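Local coordinates for geranyltranstransferase (Campylobacter jejuni, PDB 3NPK), which probably joins isopentenyl diphosphate to geranyl diphosphate to make farnesyl diphosphate, releasing pyrophosphate, in isoprenoid biosynthesis, at residues A[74-79]-A[145-150]; A[60-65]-A[187-192]; A[49-52]-A[58-61]. All blocks are in the same frame, centred on the assembly; numbering follows the deposited sequence.

Contact 1 of 3, residues A[74-79]-A[145-150]; sequences TYSLIH and NGMVIG
Met147, modelled as selenomethionine, lays its terminal methyl across two neighbouring residues of helix 59-80, Tyr75 and Ser76. Its CE atom is 3.7 Å from Tyr75 CE2, approaching the ring at an oblique angle. The same CE lies 3.5 Å from Ser76 CB, tighter than ordinary carbon packing, and SE is 3.5 Å from Ser76 CB. The chain runs straight from the first turn of helix 147-156, with CG trans to the backbone N (chi1 -174°), and bends only at chi3 (83°), which turns the methyl toward the tyrosine. Beyond it, Tyr75 OH approaches Val148 CG2 at 4.0 Å, the two side chains crossing nearly at a right angle. Within helix 59-80, Tyr75 CD1 stands 4.0 Å above the plane of the His79 ring, offset toward its rim, while His79 ND1 lies at the tyrosine's edge and is hydrogen-bonded to Asp111 of the second subunit. Ser76 OG is hydrogen-bonded to His73 O, and the serine side chain lies about 8 Å from the bound pyrophosphate. Helix 59-80 leads into the first aspartate-rich motif of prenyl synthases, with Tyr75 five places before it. An aromatic residue there is consistent with the limit on chain growth in bacterial farnesyl synthases. With no hydrogen bond across it, this contact rests on van der Waals packing of the selenomethionine end against a ring and a serine CB, close to the ligand site.

Contact 2 of 3, residues A[60-65]-A[187-192]; sequences NQALDV and CEICEL
The backbone bond from Leu192 N to Cys187 O, 3.0 Å long, closes the helix end that presents Ile189 to Ala62 and Val65. A second bond, Glu191 N to Glu188 O, also 3.0 Å, lies inside it, and Glu191 has positive phi (56°). Together these features define a Schellman motif at the end of helix 164-189. Ile189, in the last turn of that helix, sends its CD1 methyl across the interface. CD1 lies 3.9 Å from Ala62 CB and also 3.9 Å from Val65 CG2. With Val65 CB and CG1 nearly as close, the methyl rests against the fork of the valine, and the two side chains meet tip to tip. Ile189 CG1 stands trans to the carbonyl carbon (chi1 -70°) and the chain continues extended through chi2 (162°), which carries CD1 across. The all-helical prenyl synthase fold brings helix 164-189 against the early turns of helix 59-80, with CA atoms of Ala62 and Ile189 7.2 Å apart. Leu47 of helix 42-54 and Leu134 of helix 128-142 each touch both Val65 and Ile189, so the two branched residues sit within a four-helix apolar cluster. Toward solvent, Glu191 forms a salt bridge with Lys127, and Glu188 is hydrogen-bonded to Thr137.

Contact 3 of 3, residues A[49-52]-A[58-61]; sequences SVVQ and LLNQ
Residues 49-52 are regular helix near the end of helix 42-54, whereas 58-61 are the entry to helix 59-80, where Leu58 lies in a 3-10 turn and the following turn is only weakly bonded. The backbones come close, with Gln52 CA and Leu59 CA 5.8 Å apart, yet no hydrogen bond links them. Val51 supplies one point of contact. Its CG1 methyl lies over the peptide link between the two leucines, 3.8 Å from Leu58 C and equally 3.8 Å from Leu59 N, with Leu58 CB slightly farther at 4.1 Å. One valine branch thus packs on backbone more than on side chain. Gln52 supplies the other. It starts with CG trans to the backbone N (chi1 176°) and then folds at chi2 (61°), a bend that turns OE1 toward Leu59. Gln52 OE1 reaches Leu59 CD2 at 3.3 Å, a close approach of an amide oxygen to a methyl with the two side chains crossing at a slant. Leu3 and Leu5 from the N-terminal region touch both Gln52 and Leu59 and add an apolar layer there, while Val51 and Leu58 both meet Ile189 of helix 164-189. With only five residues between the segments, the geometry is that of two consecutive helices joined by a tight connection, an alpha-alpha hairpin of the all-helical prenyl synthase fold.

Overall arrangement
Helix 59-80 carries one side of all three contacts. Contacts 2 and 3 share Asn60 and Gln61 near its start, have centres about 6 Å apart and touch, as where Ile189 CD1 packs on Val51 CG2 at 3.9 Å. Contact 1 lies on the far part of the helix, its centre about 23 Å from that of contact 2. Contacts 1 and 2 are buried, whereas contact 3 is only partly so and brings a glutamine amide against a leucine. None has a hydrogen bond across it: contact 1 pairs a selenoether side chain with tyrosine and serine near pyrophosphate, while contact 2 is aliphatic. Contact 1 is within reach of the second subunit; no other chain touches contacts 2 and 3.

Contact 1 of 3, residues A[74-79]-A[145-150]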
# COMPACT_ATOMS: atom_id res chain seq x y z
N THR A 74 -7.27 -2.95 8.68
CA THR A 74 -8.48 -2.18 8.45
C THR A 74 -8.72 -1.91 6.96
O THR A 74 -9.86 -2.02 6.48
CB THR A 74 -8.47 -0.88 9.27
OG1 THR A 74 -8.57 -1.21 10.66
CG2 THR A 74 -9.64 0.05 8.90
N TYR A 75 -7.66 -1.56 6.22
CA TYR A 75 -7.85 -1.33 4.77
C TYR A 75 -8.42 -2.60 4.13
O TYR A 75 -9.33 -2.55 3.30
CB TYR A 75 -6.56 -0.83 4.07
CG TYR A 75 -5.99 -1.78 3.02
CD1 TYR A 75 -6.63 -1.96 1.79
CD2 TYR A 75 -4.80 -2.46 3.24
CE1 TYR A 75 -6.13 -2.82 0.84
CE2 TYR A 75 -4.27 -3.31 2.28
CZ TYR A 75 -4.94 -3.50 1.09
OH TYR A 75 -4.46 -4.35 0.13
N SER A 76 -7.92 -3.76 4.55
CA SER A 76 -8.35 -5.01 3.92
C SER A 76 -9.82 -5.27 4.19
O SER A 76 -10.53 -5.78 3.32
CB SER A 76 -7.46 -6.18 4.38
OG SER A 76 -7.81 -6.67 5.66
N LEU A 77 -10.29 -4.92 5.39
CA LEU A 77 -11.69 -5.11 5.72
C LEU A 77 -12.58 -4.21 4.87
O LEU A 77 -13.63 -4.64 4.40
CB LEU A 77 -11.95 -4.83 7.20
CG LEU A 77 -11.17 -5.69 8.19
CD1 LEU A 77 -11.60 -5.38 9.61
CD2 LEU A 77 -11.31 -7.19 7.90
N ILE A 78 -12.16 -2.96 4.70
CA ILE A 78 -12.92 -1.99 3.92
C ILE A 78 -13.04 -2.46 2.47
O ILE A 78 -14.15 -2.46 1.89
CB ILE A 78 -12.27 -0.59 4.00
CG1 ILE A 78 -12.39 -0.02 5.42
CG2 ILE A 78 -12.90 0.36 2.97
CD1 ILE A 78 -11.48 1.20 5.70
N HIS A 79 -11.93 -2.91 1.88
CA HIS A 79 -12.02 -3.43 0.51
C HIS A 79 -12.82 -4.73 0.43
O HIS A 79 -13.63 -4.89 -0.49
CB HIS A 79 -10.65 -3.55 -0.15
CG HIS A 79 -10.09 -2.24 -0.61
ND1 HIS A 79 -8.97 -2.14 -1.41
CD2 HIS A 79 -10.53 -0.97 -0.42
CE1 HIS A 79 -8.73 -0.86 -1.66
NE2 HIS A 79 -9.66 -0.13 -1.07
N ASN A 145 2.14 -11.69 -1.99
CA ASN A 145 2.69 -12.93 -1.43
C ASN A 145 1.92 -13.51 -0.24
O ASN A 145 2.26 -14.56 0.30
CB ASN A 145 4.15 -12.75 -1.05
CG ASN A 145 5.02 -12.64 -2.25
OD1 ASN A 145 5.28 -13.64 -2.93
ND2 ASN A 145 5.47 -11.44 -2.55
N GLY A 146 0.87 -12.81 0.17
CA GLY A 146 0.14 -13.24 1.35
C GLY A 146 -1.33 -12.87 1.25
O GLY A 146 -2.10 -13.44 0.47
N MSE A 147 -1.71 -11.85 2.01
CA MSE A 147 -3.11 -11.49 2.15
C MSE A 147 -3.82 -11.29 0.82
O MSE A 147 -4.95 -11.76 0.65
CB MSE A 147 -3.21 -10.23 3.00
CG MSE A 147 -4.61 -9.81 3.35
SE MSE A 147 -4.52 -8.15 4.39
CE MSE A 147 -4.39 -6.92 2.88
N VAL A 148 -3.20 -10.58 -0.13
CA VAL A 148 -3.93 -10.26 -1.35
C VAL A 148 -4.19 -11.48 -2.23
O VAL A 148 -5.30 -11.63 -2.76
CB VAL A 148 -3.27 -9.13 -2.16
CG1 VAL A 148 -4.08 -8.87 -3.46
CG2 VAL A 148 -3.17 -7.85 -1.29
N ILE A 149 -3.21 -12.36 -2.39
CA ILE A 149 -3.47 -13.56 -3.19
C ILE A 149 -4.49 -14.45 -2.46
O ILE A 149 -5.31 -15.10 -3.10
CB ILE A 149 -2.19 -14.35 -3.60
CG1 ILE A 149 -2.52 -15.40 -4.67
CG2 ILE A 149 -1.54 -15.03 -2.41
CD1 ILE A 149 -3.06 -14.83 -5.97
N GLY A 150 -4.44 -14.49 -1.13
CA GLY A 150 -5.43 -15.21 -0.35
C GLY A 150 -6.85 -14.71 -0.61
O GLY A 150 -7.78 -15.49 -0.84

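Contact 2 of 3, residues A[60-65]-A[187-192]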
# COMPACT_ATOMS: atom_id res chain seq x y z
N ASN A 60 7.10 1.53 23.58
CA ASN A 60 6.45 2.71 23.04
C ASN A 60 6.78 2.94 21.56
O ASN A 60 5.90 3.30 20.76
CB ASN A 60 6.80 3.92 23.89
CG ASN A 60 6.17 3.84 25.25
OD1 ASN A 60 4.95 4.01 25.38
ND2 ASN A 60 6.97 3.55 26.27
N GLN A 61 8.03 2.73 21.20
CA GLN A 61 8.47 2.90 19.83
C GLN A 61 7.76 1.89 18.93
O GLN A 61 7.51 2.17 17.75
CB GLN A 61 9.99 2.72 19.76
CG GLN A 61 10.75 3.82 20.51
CD GLN A 61 11.04 3.51 21.97
OE1 GLN A 61 10.37 2.70 22.61
NE2 GLN A 61 12.02 4.20 22.52
N ALA A 62 7.44 0.73 19.49
CA ALA A 62 6.75 -0.33 18.75
C ALA A 62 5.31 -0.00 18.43
O ALA A 62 4.71 -0.66 17.58
CB ALA A 62 6.83 -1.66 19.52
N LEU A 63 4.71 0.94 19.16
CA LEU A 63 3.31 1.24 18.94
C LEU A 63 3.04 1.65 17.50
O LEU A 63 1.98 1.32 16.96
CB LEU A 63 2.83 2.34 19.91
CG LEU A 63 2.71 1.89 21.36
CD1 LEU A 63 2.63 3.10 22.28
CD2 LEU A 63 1.54 0.94 21.60
N ASP A 64 3.97 2.37 16.87
CA ASP A 64 3.80 2.78 15.47
C ASP A 64 3.80 1.57 14.55
O ASP A 64 3.15 1.58 13.50
CB ASP A 64 4.91 3.73 15.01
CG ASP A 64 4.76 5.14 15.54
OD1 ASP A 64 3.64 5.52 15.96
OD2 ASP A 64 5.77 5.88 15.51
N VAL A 65 4.54 0.52 14.91
CA VAL A 65 4.60 -0.67 14.06
C VAL A 65 3.29 -1.43 14.20
O VAL A 65 2.72 -1.91 13.21
CB VAL A 65 5.83 -1.56 14.42
CG1 VAL A 65 5.96 -2.70 13.43
CG2 VAL A 65 7.10 -0.72 14.44
N CYS A 187 9.54 -9.69 16.79
CA CYS A 187 10.89 -10.24 16.92
C CYS A 187 11.90 -9.32 16.25
O CYS A 187 13.01 -9.08 16.78
CB CYS A 187 10.96 -11.64 16.29
SG CYS A 187 9.94 -12.87 17.11
N GLU A 188 11.54 -8.79 15.08
CA GLU A 188 12.46 -7.93 14.34
C GLU A 188 12.74 -6.62 15.08
O GLU A 188 13.88 -6.14 15.10
CB GLU A 188 11.96 -7.69 12.92
CG GLU A 188 12.07 -8.99 12.08
CD GLU A 188 11.46 -8.92 10.69
OE1 GLU A 188 10.42 -8.23 10.50
OE2 GLU A 188 12.03 -9.57 9.79
N ILE A 189 11.71 -6.04 15.69
CA ILE A 189 11.92 -4.85 16.53
C ILE A 189 12.99 -5.12 17.60
O ILE A 189 13.85 -4.27 17.88
CB ILE A 189 10.60 -4.41 17.20
CG1 ILE A 189 9.67 -3.83 16.15
CG2 ILE A 189 10.85 -3.38 18.31
CD1 ILE A 189 8.21 -3.78 16.60
N CYS A 190 12.92 -6.31 18.19
CA CYS A 190 13.82 -6.71 19.27
C CYS A 190 15.16 -7.25 18.78
O CYS A 190 16.03 -7.60 19.60
CB CYS A 190 13.14 -7.77 20.12
SG CYS A 190 11.66 -7.18 20.95
N GLU A 191 15.32 -7.35 17.46
CA GLU A 191 16.52 -7.91 16.85
C GLU A 191 16.78 -9.33 17.38
O GLU A 191 17.93 -9.73 17.63
CB GLU A 191 17.73 -6.97 17.03
CG GLU A 191 17.60 -5.71 16.18
CD GLU A 191 18.69 -4.69 16.48
OE1 GLU A 191 18.53 -3.94 17.46
OE2 GLU A 191 19.69 -4.64 15.74
N LEU A 192 15.70 -10.09 17.54
CA LEU A 192 15.81 -11.49 17.94
C LEU A 192 16.45 -12.31 16.82
O LEU A 192 16.26 -12.02 15.63
CB LEU A 192 14.42 -12.06 18.27
CG LEU A 192 14.38 -13.48 18.85
CD1 LEU A 192 15.02 -13.55 20.24
CD2 LEU A 192 12.94 -13.96 18.90

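Contact 3 of 3, residues A[49-52]-A[58-61]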
# COMPACT_ATOMS: atom_id res chain seq x y z
N SER A 49 3.05 -7.80 22.45
CA SER A 49 3.34 -8.80 23.48
C SER A 49 4.77 -9.31 23.31
O SER A 49 5.52 -9.45 24.29
CB SER A 49 2.36 -9.98 23.39
OG SER A 49 1.03 -9.61 23.72
N VAL A 50 5.15 -9.59 22.06
CA VAL A 50 6.53 -10.01 21.80
C VAL A 50 7.51 -8.94 22.31
O VAL A 50 8.45 -9.25 23.05
CB VAL A 50 6.79 -10.30 20.30
CG1 VAL A 50 8.28 -10.59 20.06
CG2 VAL A 50 5.92 -11.49 19.84
N VAL A 51 7.30 -7.69 21.92
CA VAL A 51 8.20 -6.62 22.33
C VAL A 51 8.24 -6.47 23.86
O VAL A 51 9.32 -6.41 24.46
CB VAL A 51 7.84 -5.28 21.66
CG1 VAL A 51 8.79 -4.17 22.14
CG2 VAL A 51 7.91 -5.41 20.14
N GLN A 52 7.07 -6.41 24.48
CA GLN A 52 7.01 -6.27 25.93
C GLN A 52 7.79 -7.38 26.65
O GLN A 52 8.48 -7.12 27.63
CB GLN A 52 5.55 -6.25 26.41
CG GLN A 52 5.40 -6.18 27.94
CD GLN A 52 6.00 -4.94 28.57
OE1 GLN A 52 6.36 -3.98 27.88
NE2 GLN A 52 6.13 -4.97 29.89
N LEU A 58 11.58 -0.89 24.29
CA LEU A 58 11.17 -0.47 22.95
C LEU A 58 9.65 -0.50 22.76
O LEU A 58 9.16 -0.30 21.65
CB LEU A 58 11.82 -1.37 21.89
CG LEU A 58 13.32 -1.19 21.70
CD1 LEU A 58 13.85 -2.26 20.73
CD2 LEU A 58 13.64 0.21 21.20
N LEU A 59 8.89 -0.72 23.84
CA LEU A 59 7.44 -0.89 23.69
C LEU A 59 6.77 0.35 23.08
O LEU A 59 5.96 0.25 22.14
CB LEU A 59 6.80 -1.24 25.03
CG LEU A 59 5.30 -1.49 24.92
CD1 LEU A 59 5.06 -2.76 24.11
CD2 LEU A 59 4.68 -1.56 26.31
N ASN A 60 7.10 1.53 23.58
CA ASN A 60 6.45 2.71 23.04
C ASN A 60 6.78 2.94 21.56
O ASN A 60 5.90 3.30 20.76
CB ASN A 60 6.80 3.92 23.89
CG ASN A 60 6.17 3.84 25.25
OD1 ASN A 60 4.95 4.01 25.38
ND2 ASN A 60 6.97 3.55 26.27
N GLN A 61 8.03 2.73 21.20
CA GLN A 61 8.47 2.90 19.83
C GLN A 61 7.76 1.89 18.93
O GLN A 61 7.51 2.17 17.75
CB GLN A 61 9.99 2.72 19.76
CG GLN A 61 10.75 3.82 20.51
CD GLN A 61 11.04 3.51 21.97
OE1 GLN A 61 10.37 2.70 22.61
NE2 GLN A 61 12.02 4.20 22.52